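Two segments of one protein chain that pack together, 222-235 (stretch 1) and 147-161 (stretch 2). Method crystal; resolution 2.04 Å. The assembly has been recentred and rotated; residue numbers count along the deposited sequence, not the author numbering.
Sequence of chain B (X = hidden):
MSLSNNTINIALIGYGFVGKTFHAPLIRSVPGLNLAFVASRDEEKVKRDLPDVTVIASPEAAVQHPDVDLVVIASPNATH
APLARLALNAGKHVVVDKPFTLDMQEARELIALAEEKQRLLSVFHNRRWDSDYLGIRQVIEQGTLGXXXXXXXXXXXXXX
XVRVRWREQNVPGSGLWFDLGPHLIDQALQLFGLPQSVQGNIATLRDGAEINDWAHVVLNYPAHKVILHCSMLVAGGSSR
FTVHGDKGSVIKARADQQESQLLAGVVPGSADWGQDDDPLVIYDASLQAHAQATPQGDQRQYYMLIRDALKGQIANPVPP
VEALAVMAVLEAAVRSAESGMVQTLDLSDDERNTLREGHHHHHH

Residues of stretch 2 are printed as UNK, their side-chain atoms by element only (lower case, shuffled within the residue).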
# COMPACT_ATOMS: atom_id res chain seq x y z
N PRO B 222 -2.98 16.99 3.40
CA PRO B 222 -2.06 17.98 2.82
C PRO B 222 -0.58 17.64 2.90
O PRO B 222 0.17 17.88 1.95
CB PRO B 222 -2.39 19.26 3.59
CG PRO B 222 -3.85 19.08 3.92
CD PRO B 222 -3.89 17.63 4.37
N ALA B 223 -0.14 17.07 4.02
CA ALA B 223 1.27 16.75 4.18
C ALA B 223 1.61 15.29 4.45
O ALA B 223 2.72 14.99 4.89
CB ALA B 223 1.89 17.65 5.27
N HIS B 224 0.66 14.39 4.24
CA HIS B 224 0.97 12.98 4.44
C HIS B 224 -0.08 12.07 3.83
O HIS B 224 -1.15 12.52 3.41
CB HIS B 224 1.18 12.66 5.93
CG HIS B 224 -0.09 12.53 6.72
ND1 HIS B 224 -0.82 13.62 7.14
CD2 HIS B 224 -0.72 11.43 7.20
CE1 HIS B 224 -1.85 13.20 7.86
NE2 HIS B 224 -1.81 11.88 7.91
N LYS B 225 0.25 10.78 3.77
CA LYS B 225 -0.64 9.79 3.18
C LYS B 225 -1.07 8.71 4.17
O LYS B 225 -0.31 8.31 5.05
CB LYS B 225 0.06 9.11 1.99
CG LYS B 225 0.54 10.07 0.89
CD LYS B 225 -0.64 10.71 0.16
CE LYS B 225 -0.15 11.63 -0.97
NZ LYS B 225 -1.25 12.26 -1.73
N VAL B 226 -2.30 8.24 3.99
CA VAL B 226 -2.85 7.18 4.82
C VAL B 226 -3.32 6.07 3.90
O VAL B 226 -4.08 6.30 2.95
CB VAL B 226 -4.04 7.69 5.67
CG1 VAL B 226 -4.85 6.51 6.21
CG2 VAL B 226 -3.52 8.54 6.84
N ILE B 227 -2.84 4.86 4.16
CA ILE B 227 -3.21 3.70 3.37
C ILE B 227 -3.91 2.68 4.26
O ILE B 227 -3.37 2.25 5.28
CB ILE B 227 -1.97 3.03 2.73
CG1 ILE B 227 -1.35 3.97 1.70
CG2 ILE B 227 -2.38 1.72 2.07
CD1 ILE B 227 -0.08 3.41 1.05
N LEU B 228 -5.13 2.32 3.88
CA LEU B 228 -5.93 1.35 4.62
C LEU B 228 -6.07 0.16 3.68
O LEU B 228 -6.51 0.32 2.53
CB LEU B 228 -7.30 1.94 4.95
CG LEU B 228 -7.30 3.30 5.65
CD1 LEU B 228 -8.75 3.69 5.99
CD2 LEU B 228 -6.46 3.25 6.93
N HIS B 229 -5.71 -1.03 4.15
CA HIS B 229 -5.75 -2.21 3.29
C HIS B 229 -6.40 -3.43 3.94
O HIS B 229 -6.06 -3.80 5.06
CB HIS B 229 -4.32 -2.57 2.86
CG HIS B 229 -4.24 -3.65 1.83
ND1 HIS B 229 -4.32 -3.40 0.48
CD2 HIS B 229 -4.16 -5.00 1.95
CE1 HIS B 229 -4.28 -4.54 -0.19
NE2 HIS B 229 -4.19 -5.53 0.69
N CYS B 230 -7.34 -4.03 3.21
CA CYS B 230 -8.07 -5.22 3.65
C CYS B 230 -7.93 -6.33 2.61
O CYS B 230 -8.02 -6.07 1.42
CB CYS B 230 -9.56 -4.90 3.81
SG CYS B 230 -9.96 -3.66 5.02
N SER B 231 -7.70 -7.56 3.06
CA SER B 231 -7.60 -8.69 2.14
C SER B 231 -7.86 -10.03 2.82
O SER B 231 -7.46 -10.23 3.95
CB SER B 231 -6.22 -8.75 1.47
OG SER B 231 -6.15 -9.89 0.61
N MSE B 232 -8.52 -10.94 2.11
CA MSE B 232 -8.82 -12.26 2.64
C MSE B 232 -7.77 -13.28 2.17
O MSE B 232 -7.86 -14.47 2.48
CB MSE B 232 -10.21 -12.72 2.18
CG MSE B 232 -11.34 -11.87 2.72
SE MSE B 232 -11.41 -11.98 4.65
CE MSE B 232 -13.04 -13.03 4.82
N LEU B 233 -6.77 -12.82 1.42
CA LEU B 233 -5.74 -13.72 0.94
C LEU B 233 -4.32 -13.30 1.27
O LEU B 233 -3.56 -12.91 0.39
CB LEU B 233 -5.85 -13.92 -0.57
CG LEU B 233 -6.75 -15.08 -1.02
CD1 LEU B 233 -6.52 -15.31 -2.49
CD2 LEU B 233 -6.42 -16.35 -0.23
N VAL B 234 -3.97 -13.40 2.54
CA VAL B 234 -2.63 -13.05 2.99
C VAL B 234 -2.16 -14.15 3.92
O VAL B 234 -2.48 -14.16 5.10
CB VAL B 234 -2.62 -11.70 3.75
CG1 VAL B 234 -1.21 -11.38 4.24
CG2 VAL B 234 -3.12 -10.58 2.84
N ALA B 235 -1.40 -15.10 3.37
CA ALA B 235 -0.89 -16.22 4.15
C ALA B 235 0.12 -15.73 5.18
O ALA B 235 0.29 -16.35 6.22
CB ALA B 235 -0.25 -17.26 3.23
N UNK B 147 7.72 14.04 12.10
CA UNK B 147 6.43 14.27 11.45
C UNK B 147 6.01 13.03 10.66
O UNK B 147 6.80 12.51 9.85
c UNK B 147 6.50 15.48 10.52
N UNK B 148 4.79 12.55 10.88
CA UNK B 148 4.29 11.37 10.17
C UNK B 148 4.06 11.70 8.69
O UNK B 148 3.48 12.74 8.36
c UNK B 148 3.23 10.31 12.18
c UNK B 148 2.97 10.85 10.78
c UNK B 148 2.37 9.76 9.90
N UNK B 149 4.52 10.81 7.80
CA UNK B 149 4.38 11.03 6.37
C UNK B 149 3.64 9.90 5.66
O UNK B 149 3.01 10.12 4.62
c UNK B 149 5.89 14.96 6.63
c UNK B 149 5.57 13.72 5.82
c UNK B 149 5.78 11.23 5.74
n UNK B 149 7.22 15.52 6.30
c UNK B 149 6.46 12.53 6.18
N UNK B 150 3.70 8.71 6.24
CA UNK B 150 3.06 7.52 5.68
C UNK B 150 2.53 6.63 6.80
O UNK B 150 3.30 6.03 7.56
c UNK B 150 3.57 5.48 4.22
c UNK B 150 4.09 6.76 4.81
n UNK B 150 2.78 3.48 3.79
c UNK B 150 3.15 4.01 2.63
n UNK B 150 3.63 5.22 2.87
c UNK B 150 3.04 4.38 4.79
N UNK B 151 1.20 6.56 6.91
CA UNK B 151 0.52 5.76 7.93
C UNK B 151 -0.23 4.64 7.21
O UNK B 151 -1.10 4.89 6.37
c UNK B 151 -3.23 4.76 10.50
c UNK B 151 -1.25 5.95 9.77
c UNK B 151 -1.52 5.32 12.09
c UNK B 151 -2.48 5.36 9.49
c UNK B 151 -2.75 4.75 11.80
c UNK B 151 -0.47 6.66 8.68
c UNK B 151 -0.78 5.92 11.08
N UNK B 152 0.13 3.40 7.52
CA UNK B 152 -0.48 2.24 6.87
C UNK B 152 -1.10 1.30 7.90
O UNK B 152 -0.44 0.86 8.85
c UNK B 152 0.97 0.02 4.05
o UNK B 152 1.94 0.77 3.77
c UNK B 152 0.56 1.51 6.03
o UNK B 152 0.77 -1.09 3.51
c UNK B 152 -0.02 0.49 5.09
N UNK B 153 -2.38 0.97 7.68
CA UNK B 153 -3.14 0.11 8.57
C UNK B 153 -3.77 -1.04 7.78
O UNK B 153 -4.43 -0.81 6.76
c UNK B 153 -4.24 0.94 9.27
o UNK B 153 -5.03 0.14 10.12
N UNK B 154 -3.57 -2.26 8.26
CA UNK B 154 -4.07 -3.45 7.59
C UNK B 154 -4.98 -4.36 8.40
O UNK B 154 -4.88 -4.47 9.62
c UNK B 154 -1.54 -2.65 5.77
n UNK B 154 -0.88 -2.74 4.57
c UNK B 154 -2.12 -3.86 6.00
n UNK B 154 -1.78 -4.65 4.92
c UNK B 154 -1.04 -3.95 4.08
c UNK B 154 -2.92 -4.37 7.14
N UNK B 155 -5.87 -5.03 7.68
CA UNK B 155 -6.72 -6.06 8.24
C UNK B 155 -6.59 -7.13 7.18
O UNK B 155 -7.17 -7.01 6.10
c UNK B 155 -10.26 -9.22 9.71
c UNK B 155 -9.13 -7.15 10.19
c UNK B 155 -10.17 -8.95 8.35
c UNK B 155 -9.54 -7.78 7.91
c UNK B 155 -9.01 -6.87 8.83
c UNK B 155 -9.75 -8.31 10.63
c UNK B 155 -8.19 -5.71 8.36
N UNK B 156 -5.82 -8.17 7.46
CA UNK B 156 -5.62 -9.23 6.49
C UNK B 156 -5.70 -10.60 7.14
O UNK B 156 -5.34 -10.77 8.30
o UNK B 156 -2.91 -7.31 4.90
c UNK B 156 -4.07 -7.74 5.10
c UNK B 156 -4.25 -9.09 5.80
o UNK B 156 -5.09 -7.12 4.72
N UNK B 157 -6.19 -11.57 6.39
CA UNK B 157 -6.28 -12.93 6.88
C UNK B 157 -6.16 -13.86 5.67
O UNK B 157 -6.19 -13.40 4.53
n UNK B 157 -9.09 -10.78 13.14
n UNK B 157 -8.51 -11.71 11.11
c UNK B 157 -7.58 -13.14 7.66
n UNK B 157 -10.36 -12.48 12.26
c UNK B 157 -8.66 -12.62 9.97
c UNK B 157 -9.32 -11.66 12.17
c UNK B 157 -7.55 -12.33 8.96
N UNK B 158 -5.98 -15.15 5.92
CA UNK B 158 -5.84 -16.09 4.83
C UNK B 158 -7.02 -17.05 4.79
O UNK B 158 -7.13 -17.95 5.62
c UNK B 158 -4.53 -16.88 4.96
c UNK B 158 -4.23 -17.75 3.78
c UNK B 158 -3.95 -19.95 2.81
c UNK B 158 -3.70 -18.00 1.43
c UNK B 158 -3.69 -19.39 1.57
c UNK B 158 -3.97 -17.19 2.53
c UNK B 158 -4.22 -19.13 3.91
N UNK B 159 -7.90 -16.83 3.83
CA UNK B 159 -9.09 -17.65 3.66
C UNK B 159 -9.38 -17.80 2.17
O UNK B 159 -10.30 -17.18 1.63
n UNK B 159 -11.06 -15.42 10.26
c UNK B 159 -11.08 -16.17 6.66
c UNK B 159 -11.38 -15.36 8.97
c UNK B 159 -10.07 -17.02 5.91
c UNK B 159 -10.26 -17.00 4.40
n UNK B 159 -10.80 -16.16 8.09
n UNK B 159 -12.29 -14.48 8.57
N UNK B 160 -8.59 -18.65 1.50
CA UNK B 160 -8.75 -18.91 0.06
C UNK B 160 -10.08 -19.58 -0.26
O UNK B 160 -10.63 -19.42 -1.35
c UNK B 160 -7.54 -19.50 2.07
c UNK B 160 -7.39 -20.58 1.02
c UNK B 160 -7.55 -19.80 -0.25
N UNK B 161 -10.60 -20.32 0.72
CA UNK B 161 -11.86 -21.03 0.56
C UNK B 161 -13.06 -20.13 0.89
O UNK B 161 -13.25 -19.73 2.04
c UNK B 161 -11.93 -22.03 2.97
c UNK B 161 -10.85 -21.08 3.49
c UNK B 161 -11.87 -22.28 1.45
o UNK B 161 -10.97 -19.86 3.23
o UNK B 161 -9.90 -21.54 4.16

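Position 147 carries a single side-chain carbon that lies beyond reach of stretch 1; it is Ala 147. At 148, one carbon bears two more: Val 148. Its backbone O lies 3.3 Å from CB of His 224. Position 149 has four carbons in a row ending in nitrogen, which identifies Lys 149. Its CD sits 3.3 Å from O of Ala 223, and its O accepts a hydrogen bond from N of Lys 225 (3.0 Å), opening the ladder.

At 150, one carbon leads to a five-membered ring of three carbons and two nitrogens, His 150; its CE1 approaches CD1 of Ile 227 at 3.6 Å. Position 151 has one carbon and a six-carbon ring, with no oxygen: Phe 151. Position 152 has three carbons, the third carrying two oxygens: Glu 152. Its CG lies 4.0 Å from CB of Ile 227, while its carboxylate accepts a hydrogen bond from NE2 of His 150. Position 153, one carbon and one oxygen, is Ser 153, whose CB meets CD2 of Leu 228 at 4.0 Å.

At 154, one carbon again leads to a ring of three carbons and two nitrogens: His 154. CB of His 229 sits over its face, 3.7 Å from the ring centroid, and its NE2 donates to OE2 of Glu 152 (2.6 Å). Position 155, one carbon and a six-carbon ring, is Phe 155. At 156, two carbons, the second carrying two oxygens, indicate Asp 156; its CB touches CG2 of Val 234 at 3.5 Å, and its OD2 accepts from ND1 of His 154.

At 157, three carbons, a nitrogen and a carbon with two more nitrogens spell Arg 157, its CB directed away from stretch 1. Position 158, one carbon and a six-carbon ring, is Phe 158; CB of Ala 235 lies over its face, and CE1 is 3.6 Å from CD2 of Leu 233. At 159, three carbons, a nitrogen and a carbon with two more nitrogens recur: Arg 159, whose N donates to O of Met 232 (2.7 Å). At 160, three carbons close a ring onto the backbone nitrogen: Pro 160, with CB 3.6 Å from CD2 of Leu 233. Position 161, three carbons ending in two oxygens, is Glu 161, which makes no contact.

The contact is a parallel pairing of strands. Backbone hydrogen bonds alternate between them, from Lys 225 N to Arg 157 N. Ile 227 and His 229 meet the polar row His 150, Glu 152 and His 154. Beyond the strands, Leu 233 and Ala 235 pack against Phe 158.

Stretch 2 (147-161) AVKHFESHFDRFRPE
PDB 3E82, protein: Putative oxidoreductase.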